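Local structure of type-2Ba cytolytic delta-endotoxin (2RCI) at residues Val67-Ile72 / Ser177-Val182; Arg125-Thr130 / Val164-Leu169; Leu154-Glu159 / Val182-Leu187; Asn112-Val117 / Leu169-Ile174. The protein probably kills the larvae of dipteran insects by making pores in the epithelial cell membrane of the midgut. One frame throughout, in Å; residues are numbered along the deposited sequence.

How the contacts relate
Contacts 1 and 3 lie along strand 177-192, their centres about 15 Å apart: residues 177-182 pair with strands 66-69 and 71-73 on one flank, and residues 182-187 pair with strand 150-162, V182 serving both. Contact 3 sits deep, its centre about 6 Å from the centre of the chain; contact 1 lies farther out, its centre at about 17 Å. Contacts 2 and 4, centres about 12 Å apart, fasten the connection between strands 150-162 and 177-192 to the chain around strand 122-127, and share L169. Along the chain the order is 67-72, 112-117, 125-130, 154-159, 164-169, 169-174, 177-182, 182-187. Late segments thus tie earlier strands and loops into one alpha/beta domain, with Y180 touching L169 and I172.

Contact 1. Residues Val67-Ile72 / Ser177-Val182; sequences VIHQTI and SARYEV
A classic beta bulge opens this antiparallel pairing between residues 67-72 and the start of strand 177-192: V67 and I68 both face V182, whose O receives V67 N at 2.8 Å along a nearly straight bond, while I68 N reaches it only weakly. V182 N donates back to I68 O, and beyond the bulge paired backbone bonds join Q70 to Y180 and I72 to A178. The chain turns a corner at Q70, where the side-chain amide NE2 of Q70 donates to T71 O at 2.9 Å. The tight side is the face of I68, I72, Y180 and V182. I68 and V182 stand side by side, I68 CB 4.0 Å from V182 CB. The CG2 branch of I68 reaches Y180 CB. I72 crosses Y180 at about a right angle, CG2 lying 3.9 Å from ring atom CD1. Helix 74-89 closes over this face, V74 and M77 touching Y180. The other face, with H69, T71 and R179, is exposed to solvent and packs loosely. Here H69 and E181 rise together, both with CG anti to the backbone N (chi1 -160° and -169°). The extended E181 chain runs beneath the imidazole, its carboxylate almost parallel to the ring. R179 meets the same ring obliquely. A CH-pi contact holds the H69-E181 pair, E181 CG lying 3.8 Å from the H69 ring centroid and over its face.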
loop_
_atom_site.group_PDB
_atom_site.type_symbol
_atom_site.label_atom_id
_atom_site.label_comp_id
_atom_site.label_asym_id
_atom_site.label_seq_id
_atom_site.Cartn_x
_atom_site.Cartn_y
_atom_site.Cartn_z
ATOM N N VAL A 67 1.019 13.058 -2.357
ATOM C CA VAL A 67 1.885 13.075 -1.195
ATOM C C VAL A 67 3.315 13.431 -1.551
ATOM O O VAL A 67 4.087 13.846 -0.685
ATOM C CB VAL A 67 1.832 11.728 -0.376
ATOM C CG1 VAL A 67 0.466 11.533 0.290
ATOM C CG2 VAL A 67 2.246 10.511 -1.233
ATOM N N ILE A 68 3.662 13.278 -2.829
ATOM C CA ILE A 68 4.958 13.739 -3.344
ATOM C C ILE A 68 4.725 14.376 -4.702
ATOM O O ILE A 68 3.986 13.818 -5.527
ATOM C CB ILE A 68 5.937 12.558 -3.628
ATOM C CG1 ILE A 68 6.131 11.634 -2.399
ATOM C CG2 ILE A 68 7.266 13.070 -4.237
ATOM C CD1 ILE A 68 7.044 12.199 -1.300
ATOM N N HIS A 69 5.381 15.511 -4.940
ATOM C CA HIS A 69 5.392 16.125 -6.270
ATOM C C HIS A 69 6.610 16.998 -6.431
ATOM O O HIS A 69 6.522 18.244 -6.360
ATOM C CB HIS A 69 4.128 16.936 -6.535
ATOM C CG HIS A 69 3.874 17.171 -7.991
ATOM N ND1 HIS A 69 2.609 17.369 -8.506
ATOM C CD2 HIS A 69 4.719 17.189 -9.051
ATOM C CE1 HIS A 69 2.691 17.535 -9.814
ATOM N NE2 HIS A 69 3.958 17.424 -10.172
ATOM N N GLN A 70 7.754 16.342 -6.626
ATOM C CA GLN A 70 9.026 17.044 -6.710
ATOM C C GLN A 70 10.136 16.119 -7.149
ATOM O O GLN A 70 9.954 14.901 -7.231
ATOM C CB GLN A 70 9.415 17.577 -5.320
ATOM C CG GLN A 70 9.538 16.448 -4.266
ATOM C CD GLN A 70 10.022 16.972 -2.922
ATOM O OE1 GLN A 70 9.211 17.280 -2.032
ATOM N NE2 GLN A 70 11.349 17.059 -2.753
ATOM N N THR A 71 11.302 16.720 -7.398
ATOM C CA THR A 71 12.552 15.981 -7.486
ATOM C C THR A 71 12.909 15.560 -6.061
ATOM O O THR A 71 12.855 16.361 -5.103
ATOM C CB THR A 71 13.668 16.823 -8.175
ATOM O OG1 THR A 71 13.328 17.005 -9.561
ATOM C CG2 THR A 71 15.029 16.110 -8.071
ATOM N N ILE A 72 13.203 14.272 -5.920
ATOM C CA ILE A 72 13.458 13.690 -4.600
ATOM C C ILE A 72 14.319 12.453 -4.748
ATOM O O ILE A 72 14.219 11.720 -5.754
ATOM C CB ILE A 72 12.107 13.298 -3.902
ATOM C CG1 ILE A 72 12.293 13.059 -2.392
ATOM C CG2 ILE A 72 11.396 12.135 -4.647
ATOM C CD1 ILE A 72 10.965 13.176 -1.659
ATOM N N SER A 177 17.692 9.777 -7.691
ATOM C CA SER A 177 16.696 10.832 -7.594
ATOM C C SER A 177 15.974 10.955 -8.933
ATOM O O SER A 177 16.551 10.688 -10.000
ATOM C CB SER A 177 17.334 12.182 -7.242
ATOM O OG SER A 177 17.951 12.177 -5.954
ATOM N N ALA A 178 14.720 11.365 -8.867
ATOM C CA ALA A 178 13.948 11.632 -10.056
ATOM C C ALA A 178 12.780 12.498 -9.656
ATOM O O ALA A 178 12.543 12.750 -8.461
ATOM C CB ALA A 178 13.457 10.320 -10.707
ATOM N N ARG A 179 12.035 12.950 -10.660
ATOM C CA ARG A 179 10.905 13.804 -10.399
ATOM C C ARG A 179 9.694 12.886 -10.300
ATOM O O ARG A 179 9.302 12.232 -11.291
ATOM C CB ARG A 179 10.720 14.864 -11.491
ATOM C CG ARG A 179 9.588 15.821 -11.170
ATOM C CD ARG A 179 9.533 17.001 -12.140
ATOM N NE ARG A 179 8.270 17.694 -11.946
ATOM C CZ ARG A 179 8.061 18.635 -11.035
ATOM N NH1 ARG A 179 9.050 19.037 -10.234
ATOM N NH2 ARG A 179 6.855 19.183 -10.938
ATOM N N TYR A 180 9.182 12.797 -9.074
ATOM C CA TYR A 180 8.046 11.936 -8.728
ATOM C C TYR A 180 6.793 12.706 -8.461
ATOM O O TYR A 180 6.801 13.733 -7.742
ATOM C CB TYR A 180 8.327 11.071 -7.484
ATOM C CG TYR A 180 9.130 9.830 -7.777
ATOM C CD1 TYR A 180 10.537 9.823 -7.653
ATOM C CD2 TYR A 180 8.501 8.660 -8.183
ATOM C CE1 TYR A 180 11.272 8.661 -7.947
ATOM C CE2 TYR A 180 9.213 7.508 -8.453
ATOM C CZ TYR A 180 10.602 7.517 -8.336
ATOM O OH TYR A 180 11.273 6.356 -8.602
ATOM N N GLU A 181 5.709 12.159 -9.002
ATOM C CA GLU A 181 4.376 12.552 -8.628
ATOM C C GLU A 181 3.667 11.305 -8.078
ATOM O O GLU A 181 3.444 10.346 -8.804
ATOM C CB GLU A 181 3.645 13.093 -9.839
ATOM C CG GLU A 181 2.361 13.763 -9.445
ATOM C CD GLU A 181 1.560 14.241 -10.634
ATOM O OE1 GLU A 181 2.162 14.480 -11.729
ATOM O OE2 GLU A 181 0.327 14.350 -10.455
ATOM N N VAL A 182 3.343 11.312 -6.794
ATOM C CA VAL A 182 2.767 10.141 -6.142
ATOM C C VAL A 182 1.453 10.507 -5.449
ATOM O O VAL A 182 1.440 11.400 -4.571
ATOM C CB VAL A 182 3.765 9.563 -5.082
ATOM C CG1 VAL A 182 3.106 8.378 -4.316
ATOM C CG2 VAL A 182 5.053 9.144 -5.760
#

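Contact 2. Residues Arg125-Thr130 / Val164-Leu169; sequences RNLSAT and VQKQQL
An ST turn at the end of strand 122-127 faces a helix N-terminus here: S128 OG accepts from T130 N at 3.1 Å, and Q165 is the N-cap residue of the short helix 166-169. L127 and K166 lie alongside each other and point the same way. K166 leaves the helix with CG anti to the backbone N (chi1 -164°) and stays extended to its amine. L127 has CG beside its own backbone N (chi1 -58°), which brings the CD2 branch against the middle of the lysine chain, 3.9 Å from K166 CD. This methyl touches CB, CG, CD and CE of K166, so the aliphatic stem does the packing while the charged end goes on to a cation-pi contact with W124. Q165 approaches differently: its CB points at the turn and sits 3.3 Å from A129 O, whereas the CB atoms of S128, A129 and T130 point away from the other segment. The turn therefore offers backbone carbonyls rather than side chains to its partner. No direct hydrogen bond joins the two segments, and the contact lies at the protein surface. V164 O is held from the neighbouring strand 132-142 by T132 OG1. Between the segments, one water, accepting from K166 N at 2.8 Å, lies 2.8 Å from S128 O, to which it can donate.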
loop_
_atom_site.group_PDB
_atom_site.type_symbol
_atom_site.label_atom_id
_atom_site.label_comp_id
_atom_site.label_asym_id
_atom_site.label_seq_id
_atom_site.Cartn_x
_atom_site.Cartn_y
_atom_site.Cartn_z
ATOM N N ARG A 125 1.020 1.968 -17.003
ATOM C CA ARG A 125 0.112 2.874 -17.723
ATOM C C ARG A 125 0.913 3.574 -18.837
ATOM O O ARG A 125 1.257 2.936 -19.829
ATOM C CB ARG A 125 -0.514 3.898 -16.764
ATOM C CG ARG A 125 -1.323 3.291 -15.602
ATOM C CD ARG A 125 -2.534 4.155 -15.242
ATOM N NE ARG A 125 -2.192 5.526 -14.851
ATOM N N ASN A 126 1.271 4.845 -18.658
ATOM C CA ASN A 126 2.111 5.559 -19.656
ATOM C C ASN A 126 3.562 5.051 -19.654
ATOM O O ASN A 126 4.178 4.856 -18.595
ATOM C CB ASN A 126 2.082 7.081 -19.461
ATOM C CG ASN A 126 2.702 7.847 -20.641
ATOM O OD1 ASN A 126 2.593 7.444 -21.826
ATOM N ND2 ASN A 126 3.321 8.975 -20.328
ATOM N N LEU A 127 4.091 4.799 -20.844
ATOM C CA LEU A 127 5.451 4.280 -20.951
ATOM C C LEU A 127 6.191 5.010 -22.067
ATOM O O LEU A 127 6.711 4.375 -22.979
ATOM C CB LEU A 127 5.429 2.767 -21.204
ATOM C CG LEU A 127 4.731 1.851 -20.190
ATOM C CD1 LEU A 127 4.599 0.455 -20.741
ATOM C CD2 LEU A 127 5.516 1.826 -18.864
ATOM N N SER A 128 6.241 6.338 -21.974
ATOM C CA SER A 128 6.783 7.164 -23.052
ATOM C C SER A 128 8.298 7.289 -22.941
ATOM O O SER A 128 8.911 6.754 -22.014
ATOM C CB SER A 128 6.130 8.554 -23.044
ATOM O OG SER A 128 6.742 9.388 -22.076
ATOM N N ALA A 129 8.911 8.015 -23.875
ATOM C CA ALA A 129 10.357 8.248 -23.790
ATOM C C ALA A 129 10.752 9.107 -22.579
ATOM O O ALA A 129 11.898 9.024 -22.091
ATOM C CB ALA A 129 10.888 8.880 -25.097
ATOM N N THR A 130 9.815 9.923 -22.090
ATOM C CA THR A 130 10.139 10.936 -21.092
ATOM C C THR A 130 9.513 10.671 -19.710
ATOM O O THR A 130 9.894 11.313 -18.704
ATOM C CB THR A 130 9.719 12.350 -21.554
ATOM O OG1 THR A 130 8.313 12.373 -21.850
ATOM C CG2 THR A 130 10.551 12.807 -22.775
ATOM N N VAL A 164 11.245 9.190 -15.760
ATOM C CA VAL A 164 12.295 8.219 -16.079
ATOM C C VAL A 164 11.715 7.208 -17.057
ATOM O O VAL A 164 10.625 6.705 -16.825
ATOM C CB VAL A 164 12.773 7.467 -14.812
ATOM C CG1 VAL A 164 13.781 6.401 -15.159
ATOM C CG2 VAL A 164 13.387 8.445 -13.804
ATOM N N GLN A 165 12.418 6.890 -18.143
ATOM C CA GLN A 165 11.824 5.917 -19.045
ATOM C C GLN A 165 11.911 4.491 -18.454
ATOM O O GLN A 165 12.791 4.200 -17.609
ATOM C CB GLN A 165 12.212 6.160 -20.524
ATOM C CG GLN A 165 13.069 5.208 -21.226
ATOM C CD GLN A 165 12.359 3.945 -21.590
ATOM O OE1 GLN A 165 11.193 3.925 -22.035
ATOM N NE2 GLN A 165 13.054 2.863 -21.396
ATOM N N LYS A 166 10.922 3.664 -18.780
ATOM C CA LYS A 166 10.734 2.372 -18.078
ATOM C C LYS A 166 11.984 1.503 -17.918
ATOM O O LYS A 166 12.224 0.952 -16.838
ATOM C CB LYS A 166 9.653 1.549 -18.765
ATOM C CG LYS A 166 9.099 0.392 -17.914
ATOM C CD LYS A 166 8.474 -0.677 -18.813
ATOM C CE LYS A 166 7.605 -1.649 -18.034
ATOM N NZ LYS A 166 7.359 -2.904 -18.842
ATOM N N GLN A 167 12.760 1.350 -18.998
ATOM C CA GLN A 167 13.950 0.500 -18.964
ATOM C C GLN A 167 14.943 0.867 -17.877
ATOM O O GLN A 167 15.565 -0.025 -17.289
ATOM C CB GLN A 167 14.664 0.463 -20.325
ATOM C CG GLN A 167 13.863 -0.217 -21.443
ATOM C CD GLN A 167 13.298 -1.579 -21.071
ATOM O OE1 GLN A 167 12.082 -1.796 -21.133
ATOM N NE2 GLN A 167 14.172 -2.504 -20.689
ATOM N N GLN A 168 15.108 2.169 -17.638
ATOM C CA GLN A 168 15.963 2.675 -16.571
ATOM C C GLN A 168 15.250 2.539 -15.222
ATOM O O GLN A 168 15.885 2.180 -14.230
ATOM C CB GLN A 168 16.376 4.143 -16.806
ATOM C CG GLN A 168 17.547 4.294 -17.777
ATOM C CD GLN A 168 17.122 4.135 -19.220
ATOM O OE1 GLN A 168 16.158 4.762 -19.660
ATOM N NE2 GLN A 168 17.841 3.291 -19.968
ATOM N N LEU A 169 13.940 2.819 -15.198
ATOM C CA LEU A 169 13.170 2.705 -13.942
ATOM C C LEU A 169 13.250 1.297 -13.352
ATOM O O LEU A 169 13.228 1.129 -12.112
ATOM C CB LEU A 169 11.695 3.105 -14.139
ATOM C CG LEU A 169 10.919 3.343 -12.819
ATOM C CD1 LEU A 169 11.366 4.617 -12.191
ATOM C CD2 LEU A 169 9.401 3.378 -13.097
HETATM O O HOH W 1 8.672 4.813 -20.043
#

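Contact 3. Residues Leu154-Glu159 / Val182-Leu187; sequences LPIAFE and VKMKAL
A157 N donates to K185 O at 2.8 Å in an almost perfectly straight bond (177°), the donor lying nearly on the C=O axis of K185, and K185 N returns to A157 O at 3.0 Å. E159 and K183 form the second such pair, each N 2.9 Å from the other's O and in the carbonyl plane. Toward P155 the ladder loosens: L187 N reaches P155 O only weakly, and since proline has no N-H to offer in return, L187 O meets carbon instead, 3.1 Å from P155 CD and close to L154 CD1. At the other end, E159 OE2 and K185 NZ form a long salt bridge of 3.4 Å, though the stronger partner of E159 OE2 is N41 ND2. These strands are antiparallel neighbours in the central sheet of the alpha/beta toxin fold, in which helices layer both faces. On the face toward helix 74-89 stand I156, F158, M184 and A186. F158 and M184 rise side by side, CE1 of the ring 3.8 Å from M184 CG, and the sulfur lies oblique to the ring in a Met-aromatic contact. M184 is extended throughout, from chi1 -171° onward, so CE comes to I156 CG2. F158 CD1 also packs on V182 CG1, 3.7 Å away. On the opposite face, the CB atoms of E159 and K183 stand 4.0 Å apart.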
loop_
_atom_site.group_PDB
_atom_site.type_symbol
_atom_site.label_atom_id
_atom_site.label_comp_id
_atom_site.label_asym_id
_atom_site.label_seq_id
_atom_site.Cartn_x
_atom_site.Cartn_y
_atom_site.Cartn_z
ATOM N N LEU A 154 -4.988 -2.573 6.232
ATOM C CA LEU A 154 -4.533 -1.333 5.611
ATOM C C LEU A 154 -4.262 -1.554 4.106
ATOM O O LEU A 154 -3.144 -1.958 3.726
ATOM C CB LEU A 154 -3.277 -0.828 6.351
ATOM C CG LEU A 154 -2.507 0.399 5.828
ATOM C CD1 LEU A 154 -3.407 1.529 5.335
ATOM C CD2 LEU A 154 -1.575 0.904 6.975
ATOM N N PRO A 155 -5.295 -1.367 3.259
ATOM C CA PRO A 155 -5.101 -1.334 1.807
ATOM C C PRO A 155 -4.449 -0.016 1.441
ATOM O O PRO A 155 -4.871 1.035 1.938
ATOM C CB PRO A 155 -6.538 -1.358 1.253
ATOM C CG PRO A 155 -7.380 -1.820 2.395
ATOM C CD PRO A 155 -6.732 -1.250 3.599
ATOM N N ILE A 156 -3.418 -0.084 0.609
ATOM C CA ILE A 156 -2.741 1.130 0.126
ATOM C C ILE A 156 -2.607 1.059 -1.384
ATOM O O ILE A 156 -2.093 0.066 -1.895
ATOM C CB ILE A 156 -1.330 1.282 0.695
ATOM C CG1 ILE A 156 -1.316 1.257 2.220
ATOM C CG2 ILE A 156 -0.663 2.579 0.131
ATOM C CD1 ILE A 156 0.064 1.202 2.817
ATOM N N ALA A 157 -3.057 2.096 -2.104
ATOM C CA ALA A 157 -2.775 2.200 -3.550
ATOM C C ALA A 157 -1.981 3.460 -3.886
ATOM O O ALA A 157 -2.292 4.549 -3.384
ATOM C CB ALA A 157 -4.062 2.166 -4.374
ATOM N N PHE A 158 -0.958 3.324 -4.731
ATOM C CA PHE A 158 -0.263 4.508 -5.214
ATOM C C PHE A 158 -0.490 4.688 -6.719
ATOM O O PHE A 158 -0.556 3.712 -7.453
ATOM C CB PHE A 158 1.248 4.379 -4.999
ATOM C CG PHE A 158 1.646 4.211 -3.563
ATOM C CD1 PHE A 158 1.699 5.316 -2.730
ATOM C CD2 PHE A 158 1.953 2.950 -3.058
ATOM C CE1 PHE A 158 2.103 5.187 -1.384
ATOM C CE2 PHE A 158 2.359 2.802 -1.725
ATOM C CZ PHE A 158 2.393 3.920 -0.880
ATOM N N GLU A 159 -0.616 5.937 -7.150
ATOM C CA GLU A 159 -0.555 6.286 -8.575
ATOM C C GLU A 159 0.748 7.040 -8.716
ATOM O O GLU A 159 0.902 8.134 -8.151
ATOM C CB GLU A 159 -1.711 7.224 -8.958
ATOM C CG GLU A 159 -3.054 6.776 -8.471
ATOM C CD GLU A 159 -4.212 7.592 -9.081
ATOM O OE1 GLU A 159 -3.957 8.480 -9.939
ATOM O OE2 GLU A 159 -5.360 7.311 -8.709
ATOM N N VAL A 182 3.343 11.312 -6.794
ATOM C CA VAL A 182 2.767 10.141 -6.142
ATOM C C VAL A 182 1.453 10.507 -5.449
ATOM O O VAL A 182 1.440 11.400 -4.571
ATOM C CB VAL A 182 3.765 9.563 -5.082
ATOM C CG1 VAL A 182 3.106 8.378 -4.316
ATOM C CG2 VAL A 182 5.053 9.144 -5.760
ATOM N N LYS A 183 0.364 9.861 -5.871
ATOM C CA LYS A 183 -0.956 10.008 -5.242
ATOM C C LYS A 183 -1.182 8.748 -4.409
ATOM O O LYS A 183 -0.896 7.650 -4.848
ATOM C CB LYS A 183 -2.102 10.148 -6.262
ATOM C CG LYS A 183 -3.375 10.601 -5.553
ATOM C CD LYS A 183 -4.615 10.809 -6.435
ATOM C CE LYS A 183 -5.731 11.373 -5.535
ATOM N NZ LYS A 183 -6.818 12.088 -6.259
ATOM N N MET A 184 -1.649 8.941 -3.185
ATOM C CA MET A 184 -1.859 7.848 -2.264
ATOM C C MET A 184 -3.315 7.788 -1.860
ATOM O O MET A 184 -3.898 8.803 -1.494
ATOM C CB MET A 184 -1.025 8.113 -1.020
ATOM C CG MET A 184 -0.966 6.975 -0.047
ATOM S SD MET A 184 0.310 7.406 1.137
ATOM C CE MET A 184 0.167 6.037 2.282
ATOM N N LYS A 185 -3.874 6.584 -1.875
ATOM C CA LYS A 185 -5.207 6.318 -1.361
ATOM C C LYS A 185 -5.067 5.159 -0.388
ATOM O O LYS A 185 -4.589 4.081 -0.751
ATOM C CB LYS A 185 -6.154 5.920 -2.489
ATOM C CG LYS A 185 -6.445 7.028 -3.491
ATOM C CD LYS A 185 -7.119 6.468 -4.737
ATOM C CE LYS A 185 -7.678 7.589 -5.597
ATOM N NZ LYS A 185 -8.231 6.992 -6.842
ATOM N N ALA A 186 -5.478 5.381 0.849
ATOM C CA ALA A 186 -5.312 4.351 1.871
ATOM C C ALA A 186 -6.378 4.520 2.958
ATOM O O ALA A 186 -6.906 5.626 3.183
ATOM C CB ALA A 186 -3.905 4.443 2.473
ATOM N N LEU A 187 -6.702 3.419 3.623
ATOM C CA LEU A 187 -7.503 3.496 4.835
ATOM C C LEU A 187 -7.050 2.401 5.790
ATOM O O LEU A 187 -6.551 1.358 5.342
ATOM C CB LEU A 187 -9.002 3.349 4.513
ATOM C CG LEU A 187 -9.605 1.979 4.099
ATOM C CD1 LEU A 187 -9.656 0.964 5.230
ATOM C CD2 LEU A 187 -11.040 2.188 3.607
#

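Contact 4. Residues Asn112-Val117 / Leu169-Ile174; sequences NLEPQV and LLFITI
L169 O is held by two bonds: I172 N donates from 3.1 Å, closing the type I beta turn L169-I172, and a water donates from 2.8 Å. That water accepts from L113 N and also donates, at a longer distance, to I172 O, so it bridges the turn to the loop after helix 96-110. A second water, donating to I172 O at 2.7 Å, accepts from N112 N and doubles the bridge. The one direct bond across, E114 N to L170 O at 3.3 Å, is weak and bent. Apolar branches fill in beside it. L113 and L169 cross obliquely, with L113 CD1 against L169 CG at 3.8 Å. L170 CD2 reaches between the loop residues, 3.9 Å from V117 CG2 and near the L113 backbone. On the exposed side E114, bent at chi2, runs alongside F171; its OE2 comes 3.7 Å from ring atom CZ, the carboxylate turned 65° from the ring plane. The two loops pack together against side chains of the sheet: L113 packs on I122 and Y134, L169 on T132, Y134 and Y180, and L170 on W124, while N112 ND2 ties back to N108 of helix 96-110.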
loop_
_atom_site.group_PDB
_atom_site.type_symbol
_atom_site.label_atom_id
_atom_site.label_comp_id
_atom_site.label_asym_id
_atom_site.label_seq_id
_atom_site.Cartn_x
_atom_site.Cartn_y
_atom_site.Cartn_z
ATOM N N ASN A 112 13.536 -2.451 -7.134
ATOM C CA ASN A 112 13.411 -3.858 -7.442
ATOM C C ASN A 112 12.209 -4.099 -8.373
ATOM O O ASN A 112 11.501 -5.078 -8.202
ATOM C CB ASN A 112 13.219 -4.681 -6.170
ATOM C CG ASN A 112 14.386 -4.587 -5.226
ATOM O OD1 ASN A 112 15.540 -4.745 -5.634
ATOM N ND2 ASN A 112 14.095 -4.349 -3.940
ATOM N N LEU A 113 11.974 -3.182 -9.309
ATOM C CA LEU A 113 10.795 -3.273 -10.171
ATOM C C LEU A 113 10.999 -4.333 -11.255
ATOM O O LEU A 113 10.034 -4.939 -11.709
ATOM C CB LEU A 113 10.439 -1.907 -10.798
ATOM C CG LEU A 113 9.983 -0.821 -9.816
ATOM C CD1 LEU A 113 9.677 0.475 -10.574
ATOM C CD2 LEU A 113 8.747 -1.347 -9.088
ATOM N N GLU A 114 12.255 -4.558 -11.660
ATOM C CA GLU A 114 12.534 -5.541 -12.722
ATOM C C GLU A 114 11.922 -6.941 -12.434
ATOM O O GLU A 114 11.147 -7.424 -13.249
ATOM C CB GLU A 114 14.031 -5.569 -13.062
ATOM C CG GLU A 114 14.419 -6.483 -14.207
ATOM C CD GLU A 114 15.016 -7.769 -13.702
ATOM O OE1 GLU A 114 14.254 -8.688 -13.349
ATOM O OE2 GLU A 114 16.262 -7.857 -13.642
ATOM N N PRO A 115 12.209 -7.558 -11.256
ATOM C CA PRO A 115 11.543 -8.855 -10.919
ATOM C C PRO A 115 10.015 -8.805 -10.787
ATOM O O PRO A 115 9.352 -9.826 -10.922
ATOM C CB PRO A 115 12.175 -9.266 -9.578
ATOM C CG PRO A 115 12.767 -8.024 -9.026
ATOM C CD PRO A 115 13.160 -7.147 -10.203
ATOM N N GLN A 116 9.464 -7.623 -10.549
ATOM C CA GLN A 116 8.034 -7.479 -10.284
ATOM C C GLN A 116 7.260 -7.098 -11.544
ATOM O O GLN A 116 6.039 -6.886 -11.507
ATOM C CB GLN A 116 7.826 -6.370 -9.243
ATOM C CG GLN A 116 8.442 -6.634 -7.863
ATOM C CD GLN A 116 8.178 -5.457 -6.941
ATOM O OE1 GLN A 116 9.051 -4.614 -6.710
ATOM N NE2 GLN A 116 6.943 -5.338 -6.495
ATOM N N VAL A 117 7.966 -7.032 -12.666
ATOM C CA VAL A 117 7.448 -6.318 -13.849
ATOM C C VAL A 117 6.077 -6.833 -14.293
ATOM O O VAL A 117 5.224 -6.045 -14.714
ATOM C CB VAL A 117 8.539 -6.238 -15.007
ATOM C CG1 VAL A 117 8.777 -7.604 -15.674
ATOM C CG2 VAL A 117 8.186 -5.167 -16.037
ATOM N N LEU A 169 13.940 2.819 -15.198
ATOM C CA LEU A 169 13.170 2.705 -13.942
ATOM C C LEU A 169 13.250 1.297 -13.352
ATOM O O LEU A 169 13.228 1.129 -12.112
ATOM C CB LEU A 169 11.695 3.105 -14.139
ATOM C CG LEU A 169 10.919 3.343 -12.819
ATOM C CD1 LEU A 169 11.366 4.617 -12.191
ATOM C CD2 LEU A 169 9.401 3.378 -13.097
ATOM N N LEU A 170 13.332 0.286 -14.222
ATOM C CA LEU A 170 13.380 -1.110 -13.788
ATOM C C LEU A 170 14.621 -1.393 -12.937
ATOM O O LEU A 170 14.691 -2.405 -12.221
ATOM C CB LEU A 170 13.350 -2.056 -15.010
ATOM C CG LEU A 170 11.997 -2.170 -15.752
ATOM C CD1 LEU A 170 12.123 -3.211 -16.890
ATOM C CD2 LEU A 170 10.850 -2.547 -14.818
ATOM N N PHE A 171 15.579 -0.478 -13.004
ATOM C CA PHE A 171 16.821 -0.610 -12.237
ATOM C C PHE A 171 17.123 0.549 -11.278
ATOM O O PHE A 171 18.236 0.638 -10.715
ATOM C CB PHE A 171 17.982 -0.855 -13.198
ATOM C CG PHE A 171 17.907 -2.188 -13.867
ATOM C CD1 PHE A 171 18.468 -3.308 -13.270
ATOM C CD2 PHE A 171 17.193 -2.344 -15.056
ATOM C CE1 PHE A 171 18.355 -4.579 -13.872
ATOM C CE2 PHE A 171 17.078 -3.612 -15.670
ATOM C CZ PHE A 171 17.665 -4.721 -15.069
ATOM N N ILE A 172 16.147 1.430 -11.088
ATOM C CA ILE A 172 16.335 2.569 -10.191
ATOM C C ILE A 172 16.542 2.079 -8.739
ATOM O O ILE A 172 15.991 1.050 -8.334
ATOM C CB ILE A 172 15.168 3.593 -10.283
ATOM C CG1 ILE A 172 15.645 4.984 -9.801
ATOM C CG2 ILE A 172 13.943 3.126 -9.519
ATOM C CD1 ILE A 172 14.640 6.157 -10.148
ATOM N N THR A 173 17.386 2.792 -8.000
ATOM C CA THR A 173 17.755 2.389 -6.625
ATOM C C THR A 173 17.318 3.431 -5.608
ATOM O O THR A 173 16.896 4.544 -5.958
ATOM C CB THR A 173 19.301 2.145 -6.450
ATOM O OG1 THR A 173 19.997 3.397 -6.400
ATOM C CG2 THR A 173 19.872 1.252 -7.602
ATOM N N ILE A 174 17.448 3.082 -4.324
ATOM C CA ILE A 174 17.032 4.000 -3.270
ATOM C C ILE A 174 17.928 5.260 -3.223
ATOM O O ILE A 174 17.537 6.270 -2.686
ATOM C CB ILE A 174 16.962 3.307 -1.885
ATOM C CG1 ILE A 174 18.326 2.724 -1.497
ATOM C CG2 ILE A 174 15.916 2.208 -1.876
ATOM C CD1 ILE A 174 18.427 2.405 0.009
HETATM O O HOH W 2 16.302 -1.598 -8.085
HETATM O O HOH W 3 13.582 -0.545 -9.888
#